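Local structure of 3,4-dihydroxy-2-butanone 4-phosphate synthase (Acinetobacter baumannii, 6MNZ) at residues 9-23 with 178-192. The protein probably converts D-ribulose 5-phosphate into formate and 3,4-dihydroxy-2-butanone 4-phosphate, the four-carbon precursor of riboflavin, with magnesium or manganese as cofactor. Residues are numbered along the deposited sequence; the frame is centred on the assembly and turned at random.
Sequences LVADIRAGKMVILMD and LEIFAEKHGLKIGTI. With SO4 (sulfate ion), chain F.
Asp12 OD1 is gripped from two quarters where helix 9-15 faces Lys188. Lys188 NZ forms a salt bridge with Asp12 OD1 (3.2 Å), its hydrogen bond weak; the lysine chain is bent at its second torsion (chi2 94°), and the two side chains cross at about a right angle. A water lies between Asp12 OD1 and Met18 O and accepts from Lys188 N, so the aspartate's link to the strand's backbone is indirect.

Strands 19-22 and 188-191 illustrate how parallel neighbours pair, by bonds alternating between the two backbones: Ile20 N donates to Lys188 O at 3.0 Å, Met22 N to Gly190 O, and Ile192 N to Met22 O at 2.8 Å. Two helix-turn-strand units of the DHBP synthase domain, distant in sequence, are joined this way. On one face, Leu9 CD1 lies 3.5 Å from Gly190 CA, where the strand has no side chain. On the other, Ile20 CG2 meets Ile189 CD1 at 3.5 Å, while Ile20 CD1 reaches Ala182 CB and the edge of the Phe181 ring, near its plane. A turn at chi3 (-89°) brings Met22 CE back to Ile189 CD1 (3.7 Å), and Met22 CG passes Leu178 CD1, so helix 178-184 packs an apolar layer against both strands.

Beyond strand 19-22, Asp23 accepts from the backbone N of Glu28, a predicted metal ligand, and its side chain touches His143, another. Within this chain 188-191 is an outermost strand of the mixed sheet; 19-22 separates it from strand 31-36, with helices 9-15 and 178-184 packed on opposite faces.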
loop_
_atom_site.group_PDB
_atom_site.type_symbol
_atom_site.label_atom_id
_atom_site.label_comp_id
_atom_site.label_asym_id
_atom_site.label_seq_id
_atom_site.Cartn_x
_atom_site.Cartn_y
_atom_site.Cartn_z
ATOM N N LEU A 9 -5.395 26.070 -23.759
ATOM C CA LEU A 9 -4.187 25.395 -23.301
ATOM C C LEU A 9 -3.858 24.194 -24.180
ATOM O O LEU A 9 -2.708 24.027 -24.606
ATOM C CB LEU A 9 -4.353 24.964 -21.845
ATOM C CG LEU A 9 -4.777 26.066 -20.873
ATOM C CD1 LEU A 9 -4.984 25.498 -19.476
ATOM C CD2 LEU A 9 -3.755 27.190 -20.851
ATOM N N VAL A 10 -4.870 23.409 -24.551
ATOM C CA VAL A 10 -4.648 22.307 -25.481
ATOM C C VAL A 10 -4.226 22.838 -26.846
ATOM O O VAL A 10 -3.394 22.235 -27.531
ATOM C CB VAL A 10 -5.908 21.428 -25.584
ATOM C CG1 VAL A 10 -5.689 20.294 -26.572
ATOM C CG2 VAL A 10 -6.292 20.877 -24.219
ATOM N N ALA A 11 -4.769 23.990 -27.252
ATOM C CA ALA A 11 -4.522 24.481 -28.603
ATOM C C ALA A 11 -3.108 25.029 -28.742
ATOM O O ALA A 11 -2.467 24.854 -29.786
ATOM C CB ALA A 11 -5.549 25.554 -28.964
ATOM N N ASP A 12 -2.601 25.689 -27.700
ATOM C CA ASP A 12 -1.233 26.195 -27.740
ATOM C C ASP A 12 -0.225 25.055 -27.743
ATOM O O ASP A 12 0.763 25.095 -28.486
ATOM C CB ASP A 12 -0.987 27.124 -26.554
ATOM C CG ASP A 12 -1.424 28.546 -26.834
ATOM O OD1 ASP A 12 -0.942 29.462 -26.138
ATOM O OD2 ASP A 12 -2.152 28.757 -27.827
ATOM N N ILE A 13 -0.520 23.977 -27.017
ATOM C CA ILE A 13 0.344 22.804 -27.049
ATOM C C ILE A 13 0.371 22.213 -28.452
ATOM O O ILE A 13 1.442 21.930 -29.001
ATOM C CB ILE A 13 -0.124 21.771 -26.007
ATOM C CG1 ILE A 13 0.135 22.287 -24.588
ATOM C CG2 ILE A 13 0.569 20.435 -26.228
ATOM C CD1 ILE A 13 1.605 22.353 -24.198
ATOM N N ARG A 14 -0.794 22.137 -29.097
ATOM C CA ARG A 14 -0.838 21.737 -30.499
ATOM C C ARG A 14 0.011 22.660 -31.361
ATOM O O ARG A 14 0.656 22.209 -32.316
ATOM C CB ARG A 14 -2.288 21.727 -30.986
ATOM C CG ARG A 14 -2.457 21.838 -32.491
ATOM C CD ARG A 14 -3.795 21.261 -32.933
ATOM N NE ARG A 14 -3.770 19.802 -32.984
ATOM C CZ ARG A 14 -3.419 19.090 -34.051
ATOM N NH1 ARG A 14 -3.174 19.690 -35.210
ATOM N NH2 ARG A 14 -3.335 17.770 -33.966
ATOM N N ALA A 15 -0.025 23.964 -31.083
ATOM C CA ALA A 15 0.743 24.925 -31.864
ATOM C C ALA A 15 2.237 24.889 -31.565
ATOM O O ALA A 15 3.004 25.538 -32.283
ATOM C CB ALA A 15 0.209 26.337 -31.618
ATOM N N GLY A 16 2.666 24.181 -30.524
ATOM C CA GLY A 16 4.070 24.131 -30.174
ATOM C C GLY A 16 4.552 25.219 -29.242
ATOM O O GLY A 16 5.768 25.384 -29.090
ATOM N N LYS A 17 3.649 26.022 -28.687
ATOM C CA LYS A 17 4.023 27.038 -27.718
ATOM C C LYS A 17 4.077 26.427 -26.319
ATOM O O LYS A 17 3.785 25.245 -26.114
ATOM C CB LYS A 17 3.042 28.208 -27.759
ATOM C CG LYS A 17 2.883 28.853 -29.126
ATOM C CD LYS A 17 1.524 29.523 -29.250
ATOM C CE LYS A 17 1.324 30.150 -30.618
ATOM N NZ LYS A 17 0.034 30.895 -30.693
ATOM N N MET A 18 4.454 27.242 -25.340
ATOM C CA MET A 18 4.435 26.822 -23.948
ATOM C C MET A 18 3.126 27.229 -23.280
ATOM O O MET A 18 2.406 28.116 -23.743
ATOM C CB MET A 18 5.614 27.428 -23.186
ATOM C CG MET A 18 6.968 27.121 -23.794
ATOM S SD MET A 18 8.331 27.605 -22.720
ATOM C CE MET A 18 9.732 27.098 -23.713
ATOM N N VAL A 19 2.846 26.583 -22.149
ATOM C CA VAL A 19 1.722 26.944 -21.296
ATOM C C VAL A 19 2.133 26.678 -19.858
ATOM O O VAL A 19 2.977 25.820 -19.589
ATOM C CB VAL A 19 0.436 26.164 -21.660
ATOM C CG1 VAL A 19 -0.014 26.500 -23.077
ATOM C CG2 VAL A 19 0.657 24.667 -21.504
ATOM N N ILE A 20 1.643 27.514 -18.950
ATOM C CA ILE A 20 1.925 27.363 -17.528
ATOM C C ILE A 20 0.800 26.562 -16.893
ATOM O O ILE A 20 -0.381 26.805 -17.164
ATOM C CB ILE A 20 2.078 28.734 -16.848
ATOM C CG1 ILE A 20 3.267 29.491 -17.437
ATOM C CG2 ILE A 20 2.258 28.563 -15.347
ATOM C CD1 ILE A 20 3.312 30.949 -17.052
ATOM N N LEU A 21 1.169 25.559 -16.100
ATOM C CA LEU A 21 0.211 24.704 -15.410
ATOM C C LEU A 21 0.509 24.749 -13.920
ATOM O O LEU A 21 1.618 24.411 -13.493
ATOM C CB LEU A 21 0.277 23.265 -15.929
ATOM C CG LEU A 21 -0.757 22.885 -16.992
ATOM C CD1 LEU A 21 -0.467 21.497 -17.542
ATOM C CD2 LEU A 21 -2.174 22.949 -16.435
ATOM N N MET A 22 -0.500 25.096 -13.130
ATOM C CA MET A 22 -0.408 25.054 -11.681
ATOM C C MET A 22 -1.110 23.807 -11.164
ATOM O O MET A 22 -2.193 23.450 -11.639
ATOM C CB MET A 22 -1.037 26.297 -11.053
ATOM C CG MET A 22 -0.371 27.597 -11.452
ATOM S SD MET A 22 -1.106 29.030 -10.637
ATOM C CE MET A 22 -2.388 29.461 -11.807
ATOM N N ASP A 23 -0.536 23.205 -10.129
ATOM C CA ASP A 23 -1.228 22.181 -9.371
ATOM C C ASP A 23 -1.950 22.815 -8.186
ATOM O O ASP A 23 -1.940 24.033 -7.995
ATOM C CB ASP A 23 -0.244 21.110 -8.909
ATOM C CG ASP A 23 0.691 21.609 -7.826
ATOM O OD1 ASP A 23 0.959 22.832 -7.796
ATOM O OD2 ASP A 23 0.925 20.844 -6.867
ATOM N N LEU A 178 2.961 33.764 -10.877
ATOM C CA LEU A 178 2.813 33.031 -12.129
ATOM C C LEU A 178 1.906 33.778 -13.100
ATOM O O LEU A 178 2.191 33.838 -14.302
ATOM C CB LEU A 178 2.265 31.630 -11.861
ATOM C CG LEU A 178 3.128 30.708 -10.998
ATOM C CD1 LEU A 178 2.334 29.470 -10.630
ATOM C CD2 LEU A 178 4.421 30.319 -11.698
ATOM N N GLU A 179 0.839 34.398 -12.589
ATOM C CA GLU A 179 -0.057 35.162 -13.452
ATOM C C GLU A 179 0.682 36.312 -14.119
ATOM O O GLU A 179 0.542 36.544 -15.325
ATOM C CB GLU A 179 -1.241 35.690 -12.640
ATOM C CG GLU A 179 -2.246 34.630 -12.230
ATOM C CD GLU A 179 -3.429 35.215 -11.481
ATOM O OE1 GLU A 179 -3.228 36.175 -10.706
ATOM O OE2 GLU A 179 -4.540 34.657 -11.594
ATOM N N ILE A 180 1.470 37.057 -13.339
ATOM C CA ILE A 180 2.320 38.099 -13.910
ATOM C C ILE A 180 3.210 37.513 -14.998
ATOM O O ILE A 180 3.325 38.065 -16.097
ATOM C CB ILE A 180 3.154 38.774 -12.807
ATOM C CG1 ILE A 180 2.238 39.407 -11.757
ATOM C CG2 ILE A 180 4.080 39.823 -13.408
ATOM C CD1 ILE A 180 2.942 39.753 -10.464
ATOM N N PHE A 181 3.939 36.445 -14.663
ATOM C CA PHE A 181 4.878 35.860 -15.614
ATOM C C PHE A 181 4.168 35.423 -16.890
ATOM O O PHE A 181 4.684 35.626 -17.995
ATOM C CB PHE A 181 5.597 34.677 -14.965
ATOM C CG PHE A 181 6.653 34.058 -15.831
ATOM C CD1 PHE A 181 6.343 33.004 -16.673
ATOM C CD2 PHE A 181 7.985 34.400 -15.666
ATOM C CE1 PHE A 181 7.313 32.435 -17.474
ATOM C CE2 PHE A 181 8.956 33.863 -16.486
ATOM C CZ PHE A 181 8.624 32.860 -17.374
ATOM N N ALA A 182 2.963 34.862 -16.760
ATOM C CA ALA A 182 2.241 34.379 -17.930
ATOM C C ALA A 182 2.009 35.497 -18.938
ATOM O O ALA A 182 2.144 35.290 -20.150
ATOM C CB ALA A 182 0.910 33.760 -17.502
ATOM N N GLU A 183 1.615 36.680 -18.459
ATOM C CA GLU A 183 1.265 37.770 -19.363
ATOM C C GLU A 183 2.495 38.522 -19.856
ATOM O O GLU A 183 2.442 39.155 -20.915
ATOM C CB GLU A 183 0.307 38.739 -18.670
ATOM C CG GLU A 183 -0.462 39.638 -19.625
ATOM C CD GLU A 183 0.101 41.044 -19.686
ATOM O OE1 GLU A 183 0.340 41.637 -18.612
ATOM O OE2 GLU A 183 0.190 41.602 -20.800
ATOM N N LYS A 184 3.567 38.547 -19.060
ATOM C CA LYS A 184 4.795 39.203 -19.494
ATOM C C LYS A 184 5.371 38.545 -20.739
ATOM O O LYS A 184 6.026 39.213 -21.546
ATOM C CB LYS A 184 5.821 39.187 -18.360
ATOM C CG LYS A 184 7.144 39.860 -18.699
ATOM C CD LYS A 184 8.055 39.934 -17.481
ATOM C CE LYS A 184 9.353 40.665 -17.797
ATOM N NZ LYS A 184 10.334 40.576 -16.679
ATOM N N HIS A 185 5.177 37.234 -20.891
ATOM C CA HIS A 185 5.768 36.477 -21.987
ATOM C C HIS A 185 4.721 35.913 -22.942
ATOM O O HIS A 185 5.067 35.126 -23.831
ATOM C CB HIS A 185 6.633 35.343 -21.435
ATOM C CG HIS A 185 7.776 35.812 -20.589
ATOM N ND1 HIS A 185 9.068 35.893 -21.061
ATOM C CD2 HIS A 185 7.832 36.158 -19.280
ATOM C CE1 HIS A 185 9.861 36.323 -20.095
ATOM N NE2 HIS A 185 9.142 36.459 -18.996
ATOM N N GLY A 186 3.460 36.319 -22.807
ATOM C CA GLY A 186 2.464 35.998 -23.808
ATOM C C GLY A 186 1.960 34.576 -23.757
ATOM O O GLY A 186 1.576 34.024 -24.794
ATOM N N LEU A 187 2.034 33.936 -22.595
ATOM C CA LEU A 187 1.661 32.540 -22.428
ATOM C C LEU A 187 0.348 32.440 -21.664
ATOM O O LEU A 187 0.093 33.214 -20.738
ATOM C CB LEU A 187 2.750 31.766 -21.685
ATOM C CG LEU A 187 4.159 31.881 -22.268
ATOM C CD1 LEU A 187 5.167 31.205 -21.353
ATOM C CD2 LEU A 187 4.213 31.288 -23.669
ATOM N N LYS A 188 -0.439 31.422 -21.992
ATOM C CA LYS A 188 -1.625 31.123 -21.204
ATOM C C LYS A 188 -1.266 30.211 -20.034
ATOM O O LYS A 188 -0.282 29.468 -20.067
ATOM C CB LYS A 188 -2.702 30.456 -22.061
ATOM C CG LYS A 188 -3.373 31.377 -23.067
ATOM C CD LYS A 188 -2.688 31.300 -24.420
ATOM C CE LYS A 188 -3.548 31.891 -25.523
ATOM N NZ LYS A 188 -2.773 32.058 -26.784
ATOM N N ILE A 189 -2.140 30.214 -19.030
ATOM C CA ILE A 189 -1.874 29.580 -17.747
ATOM C C ILE A 189 -3.091 28.752 -17.365
ATOM O O ILE A 189 -4.195 28.977 -17.867
ATOM C CB ILE A 189 -1.546 30.628 -16.658
ATOM C CG1 ILE A 189 -1.147 29.943 -15.351
ATOM C CG2 ILE A 189 -2.730 31.565 -16.440
ATOM C CD1 ILE A 189 -0.245 30.790 -14.483
ATOM N N GLY A 190 -2.866 27.721 -16.554
ATOM C CA GLY A 190 -3.882 26.706 -16.348
ATOM C C GLY A 190 -3.753 26.042 -14.995
ATOM O O GLY A 190 -2.651 25.875 -14.464
ATOM N N THR A 191 -4.874 25.477 -14.558
ATOM C CA THR A 191 -4.956 24.683 -13.339
ATOM C C THR A 191 -5.099 23.212 -13.699
ATOM O O THR A 191 -5.949 22.852 -14.520
ATOM C CB THR A 191 -6.140 25.131 -12.479
ATOM O OG1 THR A 191 -6.029 26.532 -12.200
ATOM C CG2 THR A 191 -6.175 24.356 -11.175
ATOM N N ILE A 192 -4.312 22.356 -13.042
ATOM C CA ILE A 192 -4.445 20.919 -13.269
ATOM C C ILE A 192 -5.840 20.447 -12.880
ATOM O O ILE A 192 -6.457 19.644 -13.592
ATOM C CB ILE A 192 -3.359 20.149 -12.493
ATOM C CG1 ILE A 192 -1.970 20.456 -13.054
ATOM C CG2 ILE A 192 -3.623 18.647 -12.549
ATOM C CD1 ILE A 192 -0.836 19.899 -12.213
HETATM S S SO4 F . 12.235 37.058 -15.673
HETATM O O1 SO4 F . 13.288 36.518 -16.527
HETATM O O2 SO4 F . 10.929 36.726 -16.240
HETATM O O3 SO4 F . 12.355 36.484 -14.334
HETATM O O4 SO4 F . 12.378 38.510 -15.592
HETATM O O HOH W 1 1.757 31.669 -25.974
HETATM O O HOH W 2 0.436 30.064 -24.050
#